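Local coordinates for muscarinic toxin-like protein 3 homolog (Ophiophagus hannah, PDB 3HH7) that probably blocks nicotinic acetylcholine receptors as a homodimeric three-finger neurotoxin of king cobra venom, at residues Y56-R60 with D61-Q65. Residues are numbered along the deposited sequence; the frame is centred on the assembly and turned at random.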
ATOM      1  N   TYR A  56      -2.283  -1.086   1.470  1.00  7.23           N
ATOM      2  CA  TYR A  56      -2.469  -0.356   0.231  1.00  6.84           C
ATOM      3  C   TYR A  56      -3.109   0.976   0.535  1.00  7.11           C
ATOM      4  O   TYR A  56      -4.144   1.021   1.222  1.00  7.31           O
ATOM      5  CB  TYR A  56      -3.363  -1.166  -0.721  1.00  6.98           C
ATOM      6  CG  TYR A  56      -3.626  -0.500  -2.056  1.00  8.60           C
ATOM      7  CD1 TYR A  56      -2.577  -0.106  -2.890  1.00  8.83           C
ATOM      8  CD2 TYR A  56      -4.924  -0.292  -2.484  1.00  9.11           C
ATOM      9  CE1 TYR A  56      -2.823   0.502  -4.131  1.00 11.25           C
ATOM     10  CE2 TYR A  56      -5.186   0.306  -3.707  1.00 10.98           C
ATOM     11  CZ  TYR A  56      -4.140   0.686  -4.529  1.00 11.24           C
ATOM     12  OH  TYR A  56      -4.440   1.277  -5.746  1.00 12.50           O
ATOM     13  N   CYS A  57      -2.490   2.053   0.052  1.00  6.74           N
ATOM     14  CA  CYS A  57      -2.951   3.417   0.290  1.00  7.62           C
ATOM     15  C   CYS A  57      -3.139   4.080  -1.056  1.00  8.12           C
ATOM     16  O   CYS A  57      -2.247   4.032  -1.884  1.00  8.86           O
ATOM     17  CB  CYS A  57      -1.945   4.211   1.143  1.00  7.83           C
ATOM     18  SG  CYS A  57      -1.785   3.510   2.791  1.00  8.62           S
ATOM     19  N   CYS A  58      -4.304   4.681  -1.266  1.00  7.61           N
ATOM     20  CA  CYS A  58      -4.676   5.168  -2.580  1.00  8.00           C
ATOM     21  C   CYS A  58      -5.622   6.356  -2.452  1.00  8.45           C
ATOM     22  O   CYS A  58      -6.295   6.525  -1.424  1.00  8.49           O
ATOM     23  CB  CYS A  58      -5.289   4.021  -3.388  1.00  8.88           C
ATOM     24  SG  CYS A  58      -6.756   3.285  -2.632  1.00  8.68           S
ATOM     25  N   ARG A  59      -5.658   7.188  -3.497  1.00  9.01           N
ATOM     26  CA  ARG A  59      -6.398   8.454  -3.443  1.00  9.57           C
ATOM     27  C   ARG A  59      -7.777   8.481  -4.115  1.00  9.77           C
ATOM     28  O   ARG A  59      -8.631   9.263  -3.708  1.00 10.29           O
ATOM     29  CB  ARG A  59      -5.549   9.595  -4.017  1.00  9.66           C
ATOM     30  CG  ARG A  59      -4.339   9.909  -3.194  1.00 12.51           C
ATOM     31  CD  ARG A  59      -3.821  11.283  -3.521  1.00 12.01           C
ATOM     32  NE  ARG A  59      -2.638  11.555  -2.719  1.00 12.35           N
ATOM     33  CZ  ARG A  59      -2.665  12.051  -1.487  1.00 11.88           C
ATOM     34  NH1 ARG A  59      -3.818  12.348  -0.901  1.00 14.42           N
ATOM     35  NH2 ARG A  59      -1.523  12.248  -0.835  1.00 14.59           N
ATOM     36  N   ARG A  60      -7.996   7.656  -5.129  1.00  9.81           N
ATOM     37  CA  ARG A  60      -9.242   7.783  -5.899  1.00  9.98           C
ATOM     38  C   ARG A  60     -10.438   7.258  -5.095  1.00  9.54           C
ATOM     39  O   ARG A  60     -10.291   6.353  -4.273  1.00  9.70           O
ATOM     40  CB  ARG A  60      -9.114   7.067  -7.240  1.00  9.47           C
ATOM     41  CG  ARG A  60      -7.964   7.597  -8.109  1.00  9.94           C
ATOM     42  CD  ARG A  60      -8.193   9.026  -8.620  1.00 10.83           C
ATOM     43  NE  ARG A  60      -9.386   9.099  -9.461  1.00 10.49           N
ATOM     44  CZ  ARG A  60      -9.403   8.772 -10.752  1.00 11.32           C
ATOM     45  NH1 ARG A  60      -8.294   8.354 -11.357  1.00 12.72           N
ATOM     46  NH2 ARG A  60     -10.541   8.835 -11.432  1.00 11.83           N
ATOM     47  N   ASP A  61     -11.618   7.838  -5.310  1.00  9.63           N
ATOM     48  CA  ASP A  61     -12.814   7.355  -4.637  1.00 10.01           C
ATOM     49  C   ASP A  61     -13.014   5.867  -4.876  1.00  9.55           C
ATOM     50  O   ASP A  61     -12.897   5.399  -6.009  1.00  9.28           O
ATOM     51  CB  ASP A  61     -14.046   8.119  -5.117  1.00 10.03           C
ATOM     52  CG  ASP A  61     -14.218   9.450  -4.416  1.00 11.87           C
ATOM     53  OD1 ASP A  61     -13.276   9.908  -3.731  1.00 11.98           O
ATOM     54  OD2 ASP A  61     -15.299  10.036  -4.577  1.00 13.31           O
ATOM     55  N   LYS A  62     -13.288   5.129  -3.794  1.00 10.21           N
ATOM     56  CA  LYS A  62     -13.527   3.686  -3.863  1.00 10.33           C
ATOM     57  C   LYS A  62     -12.332   2.901  -4.393  1.00  9.98           C
ATOM     58  O   LYS A  62     -12.479   1.823  -4.949  1.00 10.73           O
ATOM     59  CB  LYS A  62     -14.802   3.379  -4.669  1.00 11.06           C
ATOM     60  CG  LYS A  62     -16.059   3.801  -3.937  1.00 13.95           C
ATOM     61  CD  LYS A  62     -17.301   3.391  -4.715  1.00 18.85           C
ATOM     62  CE  LYS A  62     -18.531   3.461  -3.825  1.00 22.61           C
ATOM     63  NZ  LYS A  62     -18.593   2.306  -2.893  1.00 27.88           N
ATOM     64  N   CYS A  63     -11.131   3.439  -4.203  1.00  8.63           N
ATOM     65  CA  CYS A  63      -9.934   2.779  -4.718  1.00  8.81           C
ATOM     66  C   CYS A  63      -9.492   1.577  -3.868  1.00  8.64           C
ATOM     67  O   CYS A  63      -8.678   0.742  -4.310  1.00  9.57           O
ATOM     68  CB  CYS A  63      -8.783   3.785  -4.849  1.00  8.63           C
ATOM     69  SG  CYS A  63      -8.235   4.534  -3.278  1.00  8.77           S
ATOM     70  N   ASN A  64     -10.009   1.517  -2.639  1.00  9.14           N
ATOM     71  CA  ASN A  64      -9.548   0.546  -1.634  1.00  8.73           C
ATOM     72  C   ASN A  64     -10.492  -0.648  -1.401  1.00  9.57           C
ATOM     73  O   ASN A  64     -10.613  -1.137  -0.278  1.00  9.08           O
ATOM     74  CB  ASN A  64      -9.298   1.270  -0.300  1.00  8.51           C
ATOM     75  CG  ASN A  64     -10.583   1.798   0.333  1.00  9.72           C
ATOM     76  OD1 ASN A  64     -11.540   2.157  -0.367  1.00  9.81           O
ATOM     77  ND2 ASN A  64     -10.610   1.850   1.669  1.00  8.43           N
ATOM     78  N   GLN A  65     -11.145  -1.124  -2.464  1.00  9.10           N
ATOM     79  CA  GLN A  65     -12.000  -2.309  -2.353  1.00 10.11           C
ATOM     80  C   GLN A  65     -11.182  -3.515  -1.936  1.00 10.80           C
ATOM     81  O   GLN A  65     -11.641  -4.243  -1.050  1.00 11.71           O
ATOM     82  CB  GLN A  65     -12.733  -2.600  -3.657  1.00 11.01           C
ATOM     83  CG  GLN A  65     -13.865  -3.585  -3.456  1.00 12.96           C
ATOM     84  CD  GLN A  65     -14.485  -4.003  -4.754  1.00 16.99           C
ATOM     85  OE1 GLN A  65     -13.835  -4.622  -5.590  1.00 18.98           O
ATOM     86  NE2 GLN A  65     -15.751  -3.662  -4.935  1.00 17.71           N
ATOM     87  OXT GLN A  65     -10.097  -3.747  -2.493  1.00 10.93           O
TER
HETATM   88  O   HOH W   1      -7.194   1.110  -6.557  1.00 15.56           O
HETATM   89  O   HOH W   2     -10.792  10.904  -3.988  1.00 13.00           O
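Cys58 and Cys63 are joined by a disulfide, SG to SG at 2.0 Å with a chi3 of 90°, the relaxed value for such a bond. In both cysteines the sulfur lies between the backbone N and the carbonyl carbon, which turns the two SG atoms to each other across the bend. The chain doubles back here: the directions of 56-60 and 61-64 differ by 165°, and a type II beta turn from Arg60 to Cys63 makes the reversal. Closing the turn, Cys63 N donates to Arg60 O at 3.0 Å, a weak, bent and somewhat doubtful bond, since the place of Arg60 O is less sure. Apolar contact adds little beyond the bridge; Asn64 CB rests 4.0 Å from Cys58 SG.

Two waters supply further polar links. One gives a hydrogen to Cys63 O, 2.7 Å from the water oxygen, and also hydrogen-bonds Tyr56 OH. With CG anti to the backbone N (chi1 -180°), the Tyr56 ring presents its edge here: Cys63 O sits near the ring plane, 3.6 Å from CE2, and the water lies in that plane too. The second water donates to both Arg59 O and Asp61 OD1, the latter at 2.7 Å, linking the residues that flank Arg60; Asp61 OD1 also accepts from Lys2 N.

Such a small disulfide-closed C-terminal loop belongs to the three-finger toxin core. Asn64 ties it to two strands, its OD1 accepting from Tyr4 N in strand 2-4 and its ND2 donating to Tyr25 O in strand 23-31. Strand 52-58, which leads into the loop, pairs with strand 23-31 on one edge and, through Tyr56, Cys57 and Cys58, forms an antiparallel ladder with the second subunit, continuing the sheet across the dimer.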